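Local coordinates for protein beta-fructofuranosidase, insoluble isoenzyme CWINV1 (PDB 2OXB) that hydrolyses sucrose and 1-kestose, and less readily neokestose and levan, as a secreted beta-fructofuranosidase of the plant cell wall, belonging to glycosyl hydrolase family 32, at residues D466-P469 with H470-L473. The protein carries 1 engineered substitution. Sequence-based numbering, arbitrary orientation.
Sequences DINP and HQPL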
ATOM      1  N   ASP A 466      -6.178  10.729 -12.988  1.00 21.01           N
ATOM      2  CA  ASP A 466      -7.100  11.846 -13.087  1.00 21.14           C
ATOM      3  C   ASP A 466      -6.382  13.170 -12.944  1.00 22.10           C
ATOM      4  O   ASP A 466      -6.454  13.840 -11.911  1.00 22.94           O
ATOM      5  CB  ASP A 466      -8.208  11.758 -12.041  1.00 21.85           C
ATOM      6  CG  ASP A 466      -9.366  12.708 -12.348  1.00 23.99           C
ATOM      7  OD1 ASP A 466      -9.978  12.566 -13.436  1.00 24.65           O
ATOM      8  OD2 ASP A 466      -9.666  13.591 -11.512  1.00 23.07           O
ATOM      9  N   ILE A 467      -5.686  13.534 -14.006  1.00 23.60           N
ATOM     10  CA  ILE A 467      -4.953  14.785 -14.061  1.00 24.80           C
ATOM     11  C   ILE A 467      -5.374  15.400 -15.356  1.00 24.33           C
ATOM     12  O   ILE A 467      -5.998  14.739 -16.187  1.00 25.41           O
ATOM     13  CB  ILE A 467      -3.432  14.552 -14.104  1.00 25.48           C
ATOM     14  CG1 ILE A 467      -3.119  13.487 -15.164  1.00 26.50           C
ATOM     15  CG2 ILE A 467      -2.931  14.153 -12.721  1.00 24.50           C
ATOM     16  CD1 ILE A 467      -1.665  13.068 -15.221  1.00 30.36           C
ATOM     17  N   ASN A 468      -5.052  16.669 -15.527  1.00 25.84           N
ATOM     18  CA  ASN A 468      -5.404  17.340 -16.762  1.00 27.20           C
ATOM     19  C   ASN A 468      -4.152  17.463 -17.602  1.00 25.78           C
ATOM     20  O   ASN A 468      -3.256  18.217 -17.272  1.00 26.29           O
ATOM     21  CB  ASN A 468      -5.977  18.721 -16.483  1.00 29.30           C
ATOM     22  CG  ASN A 468      -7.013  19.112 -17.492  1.00 34.01           C
ATOM     23  OD1 ASN A 468      -8.189  18.767 -17.351  1.00 38.37           O
ATOM     24  ND2 ASN A 468      -6.586  19.799 -18.550  1.00 34.73           N
ATOM     25  N   PRO A 469      -4.075  16.709 -18.704  1.00 25.98           N
ATOM     26  CA  PRO A 469      -2.923  16.728 -19.604  1.00 26.17           C
ATOM     27  C   PRO A 469      -2.625  18.103 -20.207  1.00 26.54           C
ATOM     28  O   PRO A 469      -1.686  18.251 -20.989  1.00 26.22           O
ATOM     29  CB  PRO A 469      -3.287  15.668 -20.655  1.00 28.19           C
ATOM     30  CG  PRO A 469      -4.773  15.715 -20.698  1.00 27.38           C
ATOM     31  CD  PRO A 469      -5.139  15.836 -19.230  1.00 27.15           C
ATOM     32  N   HIS A 470      -3.436  19.099 -19.847  1.00 28.75           N
ATOM     33  CA  HIS A 470      -3.234  20.473 -20.314  1.00 31.13           C
ATOM     34  C   HIS A 470      -1.995  21.030 -19.626  1.00 32.26           C
ATOM     35  O   HIS A 470      -1.206  21.759 -20.240  1.00 33.43           O
ATOM     36  CB  HIS A 470      -4.423  21.371 -19.973  1.00 31.03           C
ATOM     37  CG  HIS A 470      -5.472  21.419 -21.034  1.00 32.46           C
ATOM     38  ND1 HIS A 470      -6.406  22.429 -21.104  1.00 31.34           N
ATOM     39  CD2 HIS A 470      -5.748  20.578 -22.059  1.00 32.97           C
ATOM     40  CE1 HIS A 470      -7.213  22.207 -22.125  1.00 34.15           C
ATOM     41  NE2 HIS A 470      -6.835  21.089 -22.721  1.00 32.58           N
ATOM     42  N   GLN A 471      -1.841  20.704 -18.344  1.00 31.34           N
ATOM     43  CA  GLN A 471      -0.669  21.148 -17.611  1.00 33.82           C
ATOM     44  C   GLN A 471       0.324  20.012 -17.724  1.00 34.13           C
ATOM     45  O   GLN A 471       0.045  19.006 -18.364  1.00 32.39           O
ATOM     46  CB  GLN A 471      -0.974  21.418 -16.126  1.00 33.40           C
ATOM     47  CG  GLN A 471      -2.354  21.032 -15.677  1.00 33.47           C
ATOM     48  CD  GLN A 471      -3.359  22.144 -15.877  1.00 35.32           C
ATOM     49  OE1 GLN A 471      -4.572  21.917 -15.842  1.00 36.41           O
ATOM     50  NE2 GLN A 471      -2.862  23.361 -16.073  1.00 34.70           N
ATOM     51  N   PRO A 472       1.516  20.171 -17.130  1.00 35.54           N
ATOM     52  CA  PRO A 472       2.516  19.098 -17.202  1.00 35.31           C
ATOM     53  C   PRO A 472       2.179  17.843 -16.365  1.00 34.41           C
ATOM     54  O   PRO A 472       1.508  17.917 -15.333  1.00 32.75           O
ATOM     55  CB  PRO A 472       3.799  19.796 -16.738  1.00 34.77           C
ATOM     56  CG  PRO A 472       3.282  20.876 -15.821  1.00 36.68           C
ATOM     57  CD  PRO A 472       2.103  21.406 -16.576  1.00 35.83           C
ATOM     58  N   LEU A 473       2.641  16.686 -16.822  1.00 32.59           N
ATOM     59  CA  LEU A 473       2.380  15.457 -16.093  1.00 31.50           C
ATOM     60  C   LEU A 473       3.556  15.056 -15.216  1.00 29.83           C
ATOM     61  O   LEU A 473       4.694  14.949 -15.679  1.00 28.06           O
ATOM     62  CB  LEU A 473       2.046  14.312 -17.048  1.00 31.86           C
ATOM     63  CG  LEU A 473       2.143  14.580 -18.547  1.00 32.03           C
ATOM     64  CD1 LEU A 473       2.258  13.247 -19.250  1.00 33.83           C
ATOM     65  CD2 LEU A 473       0.940  15.377 -19.046  1.00 29.53           C
TER
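His470 stands beside Asn468 at the exposed head of a tight turn, the two side chains running next to each other in the same direction. Its CG lies beside the backbone N and roughly anti to the carbonyl carbon, which leaves the imidazole next to the Asn468 amide. That amide is almost perpendicular to the ring, at 88°. Its ND2 approaches CG of His470 to 3.2 Å, obliquely. His470 also touches Leu378, a loop residue. Gln471 supplies the bond that closes the turn: its backbone N donates to O of Asn468 over 3.1 Å, moderately bent, with the donor lying above the carbonyl plane. The same carbonyl oxygen has the Gln471 side chain near it, CG being 3.4 Å away. Bending at chi2 (-88°) folds that chain back. This brings OE1 of Gln471 to 3.5 Å from CB of Asn468, and the two amide planes are inclined by 51°. The result is a type I beta turn, Asn468 to Gln471, with Pro469 and His470 at its corners; the proline ring holds phi near the value that the first corner of a type I turn requires. It illustrates how a connection between strands can reverse direction: the loop carries the chain from strand 461-465 in one sheet of the C-terminal beta-sandwich to strand 473-480 in the other, away from the substrate-binding residues. Past Pro472, the buried Leu473 begins the next strand and hydrogen-bonds through its backbone with Phe373. Leu473 offers CD2 to CA of Pro469 at 4.1 Å. Its CB meets CD1 of Ile467 at 4.3 Å. Tyr439 and Val441 of strand 439-446, together with Ile429 of strand 423-431, pack on the buried Pro469; Phe427 of that latter strand touches Leu473.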